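PDB 3TKK: predicted acetamidase/formamidase from Thermoanaerobacter tengcongensis, which probably hydrolyses carbon-nitrogen bonds in linear amides, such as acetamide or formamide, and carries bound zinc and calcium ions. Local coordinates for residues Asp75-Lys80 / Glu176-Ala181; Lys96-Leu101 / Glu106-Lys111; Leu217-Val222 / Thr230-Glu235; Asp247-Phe252 / Glu261-Leu266. One frame throughout, in Å; residues are numbered along the deposited sequence.

Contact 1: Asp75-Lys80 / Glu176-Ala181; sequences DVLKVK and EGALLA
Leu77 and Val79 reach out from strand 76-86 to meet Ala178 and Leu180, and with them fill part of the apolar layer between two stacked beta-sheets: the large mixed sheet holding 76-86 and the curled one holding 180-186. Leu77 and Leu180 cross at about a right angle, with the CD2 methyl of Leu77 reaching the base of its partner, 4.1 Å from Leu180 CB. The same methyl is wedged against Ala178, with Leu77 CD2 4.0 Å from Ala178 CB. Val79 comes in differently. It meets Leu180 tip to tip, and because its CG1 is the branch anti to the backbone N (chi1 180°), CG2 is the one turned to the isobutyl end. The contact is apolar and made by side chains alone; the backbones stay apart, with 7.3 Å between the CA atoms of Leu77 and Ala178. Val68 and Val139 continue the layer round Leu77, and Val209 does so next to Leu180. Ala178 sits at the centre of a classic gamma turn, closed by a bond of 2.6 Å from Leu179 N to Gly177 O, which presents its methyl to the large sheet. The Val79 CG2 methyl spans the fork of Leu180, 4.0 Å from CD1 and 4.1 Å from CD2.

Contact 2: Lys96-Leu101 / Glu106-Lys111; sequences KGLGVL and EGLYSK
Leu98 and Leu108 make the tight end of this contact. Their side chains cross at about a right angle, and Leu98 CD1 lies only 3.6 Å from Leu108 CD2, with the other methyl, Leu108 CD1, at 3.9 Å. Leu98 gets there with CG anti to its carbonyl carbon (chi1 -53°). Beside this apolar crossing, Lys96 N donates to Gly107 O over 2.7 Å, a short and fairly straight bond at 160°. Both belong to the mouth of a long-looped beta hairpin: strands 89-95 and 108-116 run antiparallel, with Tyr109 still bonded backbone to backbone with Thr94, and segment 96-101 opens the loop between them. The solvent side is looser. Here Lys96 and Glu106 lie side by side and point the same way, but their salt bridge is long, 3.9 Å from NZ to OE1. The lysine chain is bent at its last torsion, and its CE, at 3.1 Å, comes nearer to Glu106 OE1 than the ammonium does, so the modelled position of NZ is doubtful. Further along the loop, Val100 and Leu101 turn to the dimer partner and pack on Val245 of the second subunit, while Tyr109 touches Glu261 of that subunit.

Contact 3: Leu217-Val222 / Thr230-Glu235; sequences LKNPVV and TIASAE
The amide of Asn219 has one face turned to strand 227-234: Ile231 O stands over it, 3.9 Å from Asn219 CG, and Ala232 CB lies above Asn219 ND2, at 4.5 Å. Near the rim of the amide, ND2 bonds to Asp247 OD2, while OD1 is held by Ser153 OG and by a water that sits well above the plane, on the side of Ile231 O. That water donates to Asn219 OD1 at 2.7 Å and accepts from Ser233 N at 2.9 Å, bridging the two chains where they have splayed too far apart for direct pairing. The Pro220 ring comes next, its CD 3.7 Å from Ile231 O. Its own carbonyl takes the one direct bond across the contact, Ile231 N to Pro220 O at 2.9 Å, with the donor tilted 27° from the carbonyl plane. Then Val221 faces Thr230 as an antiparallel non-hydrogen-bonded pair, CG2 to CG2 at 4.1 Å, on the face covered by helix 237-255, where Thr230 OG1 bonds Ala244 O. Ile231, with CG1 anti to its carbonyl carbon (chi1 -54°), brings CD1 to within 3.8 Å of Val222 CG1, and also packs on Met158, which in sequence sits between the calcium ligands Asn157 and Asp159. This is the open end of a beta hairpin, 221-223 with 227-234, inside the large mixed sheet.

Contact 4: Asp247-Phe252 / Glu261-Leu266; sequences DMAELF and EGIATL
Ile263 is the first residue of 261-266 to meet the other helix, and both its branches are used. The shorter one is anti to the backbone N, and Ile263 CG2 lies 4.0 Å from Ala249 CB. On the longer branch, with CG1 anti to the carbonyl carbon (chi1 -68°), CD1 of Ile263 comes within 3.8 Å of Phe252 CB, and close to the backbone oxygen of Ala249 as well. With an alanine here both branches are gone, which would probably leave a gap against the Ala249 methyl and Phe252 CB. One residue on, Ala264 faces away and packs on Thr94 of the second subunit. Thr265 ties its hydroxyl back into its own helix: OG1 donates to Glu261 O at 2.8 Å, and that oxygen also accepts from Thr265 N, the two donors arriving from opposite faces of the carbonyl plane. Leu266 then turns inward again. With CG anti to the backbone N (chi1 178°), it sets CD2 obliquely at the Phe252 ring, 4.0 Å from CE2, the two side chains crossing at about a right angle. Phe267 meets the same ring edge-to-face. The short helical axes approach to 10.2 Å with 133° between their directions, as in a splayed helical hairpin, whose connecting turn lies by the calcium ion bound at Lys253 and Thr256.

How the contacts relate
Contact 2 is nested in the chain loop closed by contact 1, and contacts 3 and 4 follow in series. Contacts 1 and 3 share the large mixed sheet, centres 15 Å apart, and touch where Val76 packs on Leu217. Contact 4 lies in the helical layer, 16 Å from contact 3 between centres. Helix 237-255 follows on strand 227-234, and the two contacts touch where Asn219 meets Asp247. Contact 2 stands apart, at the loop end of a hairpin in a smaller four-stranded sheet, about 40 Å from contact 4 between centres. Yet both reach the second subunit: Leu101 of one chain packs on Ala249 of the other, so a hairpin loop and a helical pair meet at the dimer interface.

Contact 1: Asp75-Lys80 / Glu176-Ala181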
loop_
_atom_site.group_PDB
_atom_site.type_symbol
_atom_site.label_atom_id
_atom_site.label_comp_id
_atom_site.label_asym_id
_atom_site.label_seq_id
_atom_site.Cartn_x
_atom_site.Cartn_y
_atom_site.Cartn_z
ATOM N N ASP A 75 28.530 -3.798 7.404
ATOM C CA ASP A 75 28.467 -3.544 5.954
ATOM C C ASP A 75 27.079 -3.760 5.424
ATOM O O ASP A 75 26.120 -3.991 6.161
ATOM C CB ASP A 75 29.349 -4.594 5.208
ATOM C CG ASP A 75 30.820 -4.471 5.544
ATOM O OD1 ASP A 75 31.212 -3.413 6.088
ATOM O OD2 ASP A 75 31.570 -5.425 5.268
ATOM N N VAL A 76 26.917 -3.763 4.097
ATOM C CA VAL A 76 25.597 -3.971 3.654
ATOM C C VAL A 76 25.791 -5.021 2.571
ATOM O O VAL A 76 26.796 -4.943 1.831
ATOM C CB VAL A 76 24.947 -2.657 3.078
ATOM C CG1 VAL A 76 23.799 -2.983 2.123
ATOM C CG2 VAL A 76 24.459 -1.755 4.239
ATOM N N LEU A 77 24.892 -6.009 2.476
ATOM C CA LEU A 77 25.008 -6.920 1.295
ATOM C C LEU A 77 23.994 -6.583 0.272
ATOM O O LEU A 77 22.788 -6.587 0.578
ATOM C CB LEU A 77 24.766 -8.339 1.698
ATOM C CG LEU A 77 24.828 -9.497 0.706
ATOM C CD1 LEU A 77 26.342 -9.757 0.499
ATOM C CD2 LEU A 77 24.151 -10.770 1.312
ATOM N N LYS A 78 24.459 -6.370 -0.962
ATOM C CA LYS A 78 23.575 -6.127 -2.100
ATOM C C LYS A 78 23.415 -7.404 -2.950
ATOM O O LYS A 78 24.410 -8.071 -3.242
ATOM C CB LYS A 78 24.138 -4.976 -2.923
ATOM C CG LYS A 78 23.533 -4.846 -4.360
ATOM C CD LYS A 78 24.252 -3.654 -5.121
ATOM C CE LYS A 78 24.252 -3.975 -6.616
ATOM N NZ LYS A 78 24.779 -2.755 -7.351
ATOM N N VAL A 79 22.135 -7.744 -3.232
ATOM C CA VAL A 79 21.775 -8.978 -3.873
ATOM C C VAL A 79 20.952 -8.570 -5.102
ATOM O O VAL A 79 19.840 -8.034 -5.034
ATOM C CB VAL A 79 20.967 -9.928 -2.959
ATOM C CG1 VAL A 79 20.614 -11.266 -3.751
ATOM C CG2 VAL A 79 21.604 -10.116 -1.549
ATOM N N LYS A 80 21.520 -8.757 -6.255
ATOM C CA LYS A 80 20.832 -8.421 -7.492
ATOM C C LYS A 80 20.070 -9.677 -7.932
ATOM O O LYS A 80 20.725 -10.721 -8.272
ATOM C CB LYS A 80 21.892 -8.001 -8.534
ATOM C CG LYS A 80 21.263 -7.566 -9.850
ATOM C CD LYS A 80 22.351 -7.089 -10.910
ATOM C CE LYS A 80 23.142 -5.848 -10.490
ATOM N NZ LYS A 80 24.008 -6.199 -9.315
ATOM N N GLU A 176 29.754 -11.919 10.270
ATOM C CA GLU A 176 30.804 -12.195 9.306
ATOM C C GLU A 176 30.310 -13.122 8.194
ATOM O O GLU A 176 29.764 -14.178 8.493
ATOM C CB GLU A 176 32.000 -12.818 10.056
ATOM C CG GLU A 176 33.246 -12.979 9.259
ATOM C CD GLU A 176 34.009 -11.656 9.015
ATOM O OE1 GLU A 176 33.865 -10.734 9.802
ATOM O OE2 GLU A 176 34.741 -11.527 8.007
ATOM N N GLY A 177 30.524 -12.726 6.949
ATOM C CA GLY A 177 30.181 -13.496 5.750
ATOM C C GLY A 177 28.650 -13.349 5.422
ATOM O O GLY A 177 28.194 -13.908 4.499
ATOM N N ALA A 178 27.920 -12.574 6.238
ATOM C CA ALA A 178 26.500 -12.250 6.127
ATOM C C ALA A 178 25.621 -13.498 6.270
ATOM O O ALA A 178 24.595 -13.386 6.847
ATOM C CB ALA A 178 26.184 -11.497 4.723
ATOM N N LEU A 179 25.900 -14.605 5.561
ATOM C CA LEU A 179 25.029 -15.825 5.581
ATOM C C LEU A 179 23.654 -15.589 4.929
ATOM O O LEU A 179 22.571 -15.515 5.585
ATOM C CB LEU A 179 24.870 -16.352 7.013
ATOM C CG LEU A 179 26.239 -16.778 7.685
ATOM C CD1 LEU A 179 26.031 -17.283 9.110
ATOM C CD2 LEU A 179 27.147 -17.908 7.003
ATOM N N LEU A 180 23.688 -15.558 3.622
ATOM C CA LEU A 180 22.472 -15.285 2.879
ATOM C C LEU A 180 21.728 -16.547 2.644
ATOM O O LEU A 180 22.372 -17.559 2.307
ATOM C CB LEU A 180 22.851 -14.650 1.595
ATOM C CG LEU A 180 21.756 -14.442 0.498
ATOM C CD1 LEU A 180 20.763 -13.233 0.894
ATOM C CD2 LEU A 180 22.389 -14.101 -0.753
ATOM N N ALA A 181 20.392 -16.545 2.791
ATOM C CA ALA A 181 19.583 -17.742 2.369
ATOM C C ALA A 181 18.236 -17.195 1.799
ATOM O O ALA A 181 17.824 -16.042 2.111
ATOM C CB ALA A 181 19.291 -18.708 3.433
#

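Contact 2: Lys96-Leu101 / Glu106-Lys111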
loop_
_atom_site.group_PDB
_atom_site.type_symbol
_atom_site.label_atom_id
_atom_site.label_comp_id
_atom_site.label_asym_id
_atom_site.label_seq_id
_atom_site.Cartn_x
_atom_site.Cartn_y
_atom_site.Cartn_z
ATOM N N LYS A 96 -9.527 -22.084 7.983
ATOM C CA LYS A 96 -9.938 -21.492 9.249
ATOM C C LYS A 96 -8.776 -20.794 10.017
ATOM O O LYS A 96 -7.697 -21.382 10.227
ATOM C CB LYS A 96 -10.473 -22.585 10.154
ATOM C CG LYS A 96 -11.356 -22.102 11.204
ATOM C CD LYS A 96 -11.602 -23.263 12.202
ATOM C CE LYS A 96 -12.838 -22.926 13.049
ATOM N NZ LYS A 96 -12.871 -21.437 12.874
ATOM N N GLY A 97 -8.993 -19.554 10.407
ATOM C CA GLY A 97 -7.986 -18.853 11.196
ATOM C C GLY A 97 -6.795 -18.509 10.329
ATOM O O GLY A 97 -5.788 -18.119 10.842
ATOM N N LEU A 98 -6.872 -18.625 9.017
ATOM C CA LEU A 98 -5.655 -18.221 8.267
ATOM C C LEU A 98 -5.873 -16.952 7.453
ATOM O O LEU A 98 -6.804 -16.904 6.728
ATOM C CB LEU A 98 -5.136 -19.341 7.361
ATOM C CG LEU A 98 -4.870 -20.761 8.017
ATOM C CD1 LEU A 98 -4.673 -21.938 6.951
ATOM C CD2 LEU A 98 -3.714 -20.756 9.112
ATOM N N GLY A 99 -4.974 -15.966 7.594
ATOM C CA GLY A 99 -5.016 -14.696 6.870
ATOM C C GLY A 99 -6.202 -13.870 7.289
ATOM O O GLY A 99 -6.963 -14.237 8.238
ATOM N N VAL A 100 -6.529 -12.886 6.446
ATOM C CA VAL A 100 -7.467 -11.900 6.974
ATOM C C VAL A 100 -8.891 -12.489 7.052
ATOM O O VAL A 100 -9.687 -12.042 7.823
ATOM C CB VAL A 100 -7.408 -10.731 6.005
ATOM C CG1 VAL A 100 -8.599 -9.751 6.302
ATOM C CG2 VAL A 100 -6.018 -10.094 6.257
ATOM N N LEU A 101 -9.226 -13.436 6.149
ATOM C CA LEU A 101 -10.628 -13.914 6.065
ATOM C C LEU A 101 -10.664 -15.265 6.836
ATOM O O LEU A 101 -11.660 -16.007 6.752
ATOM C CB LEU A 101 -11.108 -14.125 4.627
ATOM C CG LEU A 101 -11.042 -12.888 3.642
ATOM C CD1 LEU A 101 -11.496 -13.204 2.275
ATOM C CD2 LEU A 101 -11.853 -11.731 4.271
ATOM N N GLU A 106 -13.846 -22.877 7.577
ATOM C CA GLU A 106 -13.791 -24.036 8.492
ATOM C C GLU A 106 -12.781 -25.028 7.901
ATOM O O GLU A 106 -12.647 -25.117 6.669
ATOM C CB GLU A 106 -15.145 -24.669 8.532
ATOM C CG GLU A 106 -16.181 -23.804 9.228
ATOM C CD GLU A 106 -15.795 -23.551 10.678
ATOM O OE1 GLU A 106 -14.921 -24.261 11.229
ATOM O OE2 GLU A 106 -16.390 -22.631 11.274
ATOM N N GLY A 107 -12.033 -25.743 8.736
ATOM C CA GLY A 107 -10.994 -26.618 8.207
ATOM C C GLY A 107 -9.861 -25.941 7.412
ATOM O O GLY A 107 -9.534 -24.763 7.620
ATOM N N LEU A 108 -9.216 -26.707 6.534
ATOM C CA LEU A 108 -7.987 -26.282 5.923
ATOM C C LEU A 108 -8.109 -26.520 4.396
ATOM O O LEU A 108 -8.649 -27.510 3.973
ATOM C CB LEU A 108 -6.811 -27.111 6.485
ATOM C CG LEU A 108 -5.501 -26.306 6.596
ATOM C CD1 LEU A 108 -5.050 -25.459 5.299
ATOM C CD2 LEU A 108 -5.622 -25.334 7.820
ATOM N N TYR A 109 -7.584 -25.620 3.580
ATOM C CA TYR A 109 -7.826 -25.729 2.160
ATOM C C TYR A 109 -6.506 -25.700 1.500
ATOM O O TYR A 109 -5.646 -24.977 1.972
ATOM C CB TYR A 109 -8.554 -24.478 1.677
ATOM C CG TYR A 109 -8.761 -24.364 0.164
ATOM C CD1 TYR A 109 -9.837 -24.970 -0.460
ATOM C CD2 TYR A 109 -7.885 -23.622 -0.627
ATOM C CE1 TYR A 109 -10.061 -24.856 -1.871
ATOM C CE2 TYR A 109 -8.112 -23.481 -2.041
ATOM C CZ TYR A 109 -9.219 -24.081 -2.615
ATOM O OH TYR A 109 -9.428 -23.908 -3.962
ATOM N N SER A 110 -6.333 -26.512 0.448
ATOM C CA SER A 110 -5.269 -26.255 -0.544
ATOM C C SER A 110 -5.736 -26.638 -1.933
ATOM O O SER A 110 -6.606 -27.483 -2.096
ATOM C CB SER A 110 -4.009 -27.077 -0.266
ATOM O OG SER A 110 -4.308 -28.453 -0.348
ATOM N N LYS A 111 -5.150 -26.009 -2.952
ATOM C CA LYS A 111 -5.456 -26.327 -4.314
ATOM C C LYS A 111 -4.163 -26.311 -5.073
ATOM O O LYS A 111 -3.424 -25.283 -5.047
ATOM C CB LYS A 111 -6.279 -25.215 -4.927
ATOM C CG LYS A 111 -6.764 -25.560 -6.355
ATOM C CD LYS A 111 -7.616 -24.418 -6.814
ATOM C CE LYS A 111 -8.688 -25.047 -7.659
ATOM N NZ LYS A 111 -8.055 -26.221 -8.388
#

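Contact 3: Leu217-Val222 / Thr230-Glu235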
loop_
_atom_site.group_PDB
_atom_site.type_symbol
_atom_site.label_atom_id
_atom_site.label_comp_id
_atom_site.label_asym_id
_atom_site.label_seq_id
_atom_site.Cartn_x
_atom_site.Cartn_y
_atom_site.Cartn_z
ATOM N N LEU A 217 22.662 0.541 7.158
ATOM C CA LEU A 217 21.193 0.345 7.086
ATOM C C LEU A 217 20.721 -0.259 8.428
ATOM O O LEU A 217 21.498 -0.999 9.097
ATOM C CB LEU A 217 20.797 -0.599 5.942
ATOM C CG LEU A 217 21.077 -0.072 4.526
ATOM C CD1 LEU A 217 20.611 -0.975 3.420
ATOM C CD2 LEU A 217 20.317 1.253 4.433
ATOM N N LYS A 218 19.451 -0.041 8.775
ATOM C CA LYS A 218 18.934 -0.695 9.973
ATOM C C LYS A 218 17.979 -1.835 9.609
ATOM O O LYS A 218 17.588 -2.617 10.472
ATOM C CB LYS A 218 18.155 0.299 10.863
ATOM C CG LYS A 218 19.048 1.326 11.460
ATOM C CD LYS A 218 19.968 0.660 12.373
ATOM C CE LYS A 218 20.840 1.640 13.160
ATOM N NZ LYS A 218 20.048 2.776 13.691
ATOM N N ASN A 219 17.561 -1.868 8.359
ATOM C CA ASN A 219 16.516 -2.771 7.842
ATOM C C ASN A 219 16.707 -2.868 6.353
ATOM O O ASN A 219 17.450 -2.081 5.848
ATOM C CB ASN A 219 15.150 -2.184 8.085
ATOM C CG ASN A 219 14.669 -2.441 9.446
ATOM O OD1 ASN A 219 14.472 -3.552 9.789
ATOM N ND2 ASN A 219 14.408 -1.434 10.203
ATOM N N PRO A 220 15.985 -3.772 5.648
ATOM C CA PRO A 220 16.371 -3.987 4.272
ATOM C C PRO A 220 15.780 -2.917 3.457
ATOM O O PRO A 220 14.828 -2.195 3.891
ATOM C CB PRO A 220 15.650 -5.302 3.891
ATOM C CG PRO A 220 15.585 -5.973 5.263
ATOM C CD PRO A 220 15.129 -4.864 6.129
ATOM N N VAL A 221 16.311 -2.840 2.262
ATOM C CA VAL A 221 15.816 -1.873 1.280
ATOM C C VAL A 221 15.733 -2.572 -0.096
ATOM O O VAL A 221 16.538 -3.463 -0.377
ATOM C CB VAL A 221 16.851 -0.711 1.117
ATOM C CG1 VAL A 221 16.501 0.171 -0.221
ATOM C CG2 VAL A 221 16.886 0.155 2.373
ATOM N N VAL A 222 14.717 -2.287 -0.889
ATOM C CA VAL A 222 14.633 -2.920 -2.241
ATOM C C VAL A 222 14.648 -1.842 -3.220
ATOM O O VAL A 222 13.978 -0.755 -3.054
ATOM C CB VAL A 222 13.409 -3.915 -2.463
ATOM C CG1 VAL A 222 12.147 -3.288 -2.010
ATOM C CG2 VAL A 222 13.338 -4.270 -4.064
ATOM N N THR A 230 12.103 1.321 1.656
ATOM C CA THR A 230 12.702 0.719 2.815
ATOM C C THR A 230 11.676 -0.281 3.170
ATOM O O THR A 230 10.459 -0.023 2.838
ATOM C CB THR A 230 12.838 1.806 3.943
ATOM O OG1 THR A 230 11.642 2.652 3.930
ATOM C CG2 THR A 230 14.051 2.822 3.603
ATOM N N ILE A 231 12.072 -1.386 3.872
ATOM C CA ILE A 231 11.088 -2.447 4.279
ATOM C C ILE A 231 11.202 -2.592 5.807
ATOM O O ILE A 231 12.343 -2.481 6.326
ATOM C CB ILE A 231 11.559 -3.775 3.731
ATOM C CG1 ILE A 231 11.814 -3.706 2.163
ATOM C CG2 ILE A 231 10.511 -4.954 4.091
ATOM C CD1 ILE A 231 10.616 -3.507 1.457
ATOM N N ALA A 232 10.114 -2.755 6.539
ATOM C CA ALA A 232 10.285 -3.079 7.993
ATOM C C ALA A 232 9.175 -4.009 8.468
ATOM O O ALA A 232 8.103 -3.951 7.859
ATOM C CB ALA A 232 10.169 -1.838 8.793
ATOM N N SER A 233 9.378 -4.722 9.639
ATOM C CA SER A 233 8.331 -5.593 10.125
ATOM C C SER A 233 8.192 -5.329 11.629
ATOM O O SER A 233 9.147 -4.917 12.225
ATOM C CB SER A 233 8.684 -7.108 9.830
ATOM O OG SER A 233 9.026 -7.249 8.416
ATOM N N ALA A 234 6.992 -5.518 12.155
ATOM C CA ALA A 234 6.573 -5.322 13.544
ATOM C C ALA A 234 5.263 -6.021 13.749
ATOM O O ALA A 234 4.607 -6.471 12.792
ATOM C CB ALA A 234 6.392 -3.831 13.848
ATOM N N GLU A 235 4.853 -6.012 15.024
ATOM C CA GLU A 235 3.654 -6.628 15.435
ATOM C C GLU A 235 2.419 -5.947 14.907
ATOM O O GLU A 235 1.414 -6.624 14.786
ATOM C CB GLU A 235 3.547 -6.673 16.986
ATOM C CG GLU A 235 4.148 -7.901 17.620
ATOM C CD GLU A 235 3.940 -9.345 16.949
ATOM O OE1 GLU A 235 3.049 -9.613 16.114
ATOM O OE2 GLU A 235 4.719 -10.266 17.347
HETATM O O HOH W 1 12.203 -5.029 10.081
#

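Contact 4: Asp247-Phe252 / Glu261-Leu266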
loop_
_atom_site.group_PDB
_atom_site.type_symbol
_atom_site.label_atom_id
_atom_site.label_comp_id
_atom_site.label_asym_id
_atom_site.label_seq_id
_atom_site.Cartn_x
_atom_site.Cartn_y
_atom_site.Cartn_z
ATOM N N ASP A 247 13.304 5.008 8.672
ATOM C CA ASP A 247 14.561 4.500 8.192
ATOM C C ASP A 247 14.829 5.292 6.897
ATOM O O ASP A 247 15.974 5.651 6.674
ATOM C CB ASP A 247 14.578 2.953 7.891
ATOM C CG ASP A 247 14.553 2.082 9.179
ATOM O OD1 ASP A 247 14.976 2.512 10.313
ATOM O OD2 ASP A 247 14.089 0.950 9.037
ATOM N N MET A 248 13.814 5.505 6.040
ATOM C CA MET A 248 13.975 6.375 4.916
ATOM C C MET A 248 14.328 7.826 5.282
ATOM O O MET A 248 15.107 8.467 4.503
ATOM C CB MET A 248 12.779 6.385 3.948
ATOM C CG MET A 248 13.135 7.030 2.611
ATOM S SD MET A 248 14.054 6.035 1.446
ATOM C CE MET A 248 12.701 5.113 0.597
ATOM N N ALA A 249 13.747 8.365 6.380
ATOM C CA ALA A 249 14.035 9.747 6.792
ATOM C C ALA A 249 15.535 9.859 7.242
ATOM O O ALA A 249 16.254 10.863 7.011
ATOM C CB ALA A 249 13.099 10.203 7.938
ATOM N N GLU A 250 15.999 8.864 7.971
ATOM C CA GLU A 250 17.405 8.828 8.336
ATOM C C GLU A 250 18.355 8.727 7.090
ATOM O O GLU A 250 19.400 9.380 7.072
ATOM C CB GLU A 250 17.633 7.720 9.399
ATOM C CG GLU A 250 19.054 7.528 9.839
ATOM C CD GLU A 250 19.497 8.535 10.902
ATOM O OE1 GLU A 250 18.688 9.446 11.275
ATOM O OE2 GLU A 250 20.680 8.406 11.388
ATOM N N LEU A 251 18.032 7.922 6.070
ATOM C CA LEU A 251 18.848 7.897 4.855
ATOM C C LEU A 251 18.924 9.297 4.327
ATOM O O LEU A 251 19.997 9.770 3.979
ATOM C CB LEU A 251 18.313 7.041 3.723
ATOM C CG LEU A 251 18.790 5.574 3.544
ATOM C CD1 LEU A 251 20.165 5.189 4.221
ATOM C CD2 LEU A 251 17.686 4.510 3.787
ATOM N N PHE A 252 17.800 9.975 4.219
ATOM C CA PHE A 252 17.804 11.394 3.717
ATOM C C PHE A 252 18.555 12.347 4.625
ATOM O O PHE A 252 19.316 13.229 4.177
ATOM C CB PHE A 252 16.376 11.928 3.412
ATOM C CG PHE A 252 15.897 11.569 2.018
ATOM C CD1 PHE A 252 15.609 10.258 1.665
ATOM C CD2 PHE A 252 15.801 12.550 1.061
ATOM C CE1 PHE A 252 15.253 9.929 0.336
ATOM C CE2 PHE A 252 15.407 12.243 -0.243
ATOM C CZ PHE A 252 15.132 10.947 -0.589
ATOM N N GLU A 261 11.840 19.030 7.978
ATOM C CA GLU A 261 10.500 19.336 7.495
ATOM C C GLU A 261 10.503 19.224 5.977
ATOM O O GLU A 261 9.497 18.797 5.411
ATOM C CB GLU A 261 9.870 20.643 8.057
ATOM C CG GLU A 261 10.643 21.605 8.762
ATOM C CD GLU A 261 11.345 21.179 10.073
ATOM O OE1 GLU A 261 10.755 21.138 11.200
ATOM O OE2 GLU A 261 12.540 21.103 9.981
ATOM N N GLY A 262 11.654 19.557 5.347
ATOM C CA GLY A 262 11.870 19.283 3.925
ATOM C C GLY A 262 11.639 17.758 3.652
ATOM O O GLY A 262 10.892 17.383 2.761
ATOM N N ILE A 263 12.254 16.922 4.464
ATOM C CA ILE A 263 12.099 15.502 4.381
ATOM C C ILE A 263 10.639 15.077 4.564
ATOM O O ILE A 263 10.108 14.413 3.674
ATOM C CB ILE A 263 13.045 14.788 5.362
ATOM C CG1 ILE A 263 14.484 14.977 4.905
ATOM C CG2 ILE A 263 12.704 13.296 5.465
ATOM C CD1 ILE A 263 15.580 14.538 5.988
ATOM N N ALA A 264 10.015 15.491 5.690
ATOM C CA ALA A 264 8.667 15.056 6.005
ATOM C C ALA A 264 7.662 15.489 4.941
ATOM O O ALA A 264 6.747 14.694 4.555
ATOM C CB ALA A 264 8.208 15.575 7.392
ATOM N N THR A 265 7.802 16.729 4.458
ATOM C CA THR A 265 6.800 17.215 3.490
ATOM C C THR A 265 7.037 16.619 2.098
ATOM O O THR A 265 6.063 16.362 1.320
ATOM C CB THR A 265 6.748 18.732 3.389
ATOM O OG1 THR A 265 8.035 19.249 3.060
ATOM C CG2 THR A 265 6.222 19.390 4.740
ATOM N N LEU A 266 8.290 16.413 1.760
ATOM C CA LEU A 266 8.663 15.695 0.521
ATOM C C LEU A 266 8.090 14.239 0.526
ATOM O O LEU A 266 7.470 13.794 -0.473
ATOM C CB LEU A 266 10.197 15.574 0.390
ATOM C CG LEU A 266 10.692 14.783 -0.868
ATOM C CD1 LEU A 266 10.283 15.449 -2.093
ATOM C CD2 LEU A 266 12.233 14.622 -0.918
#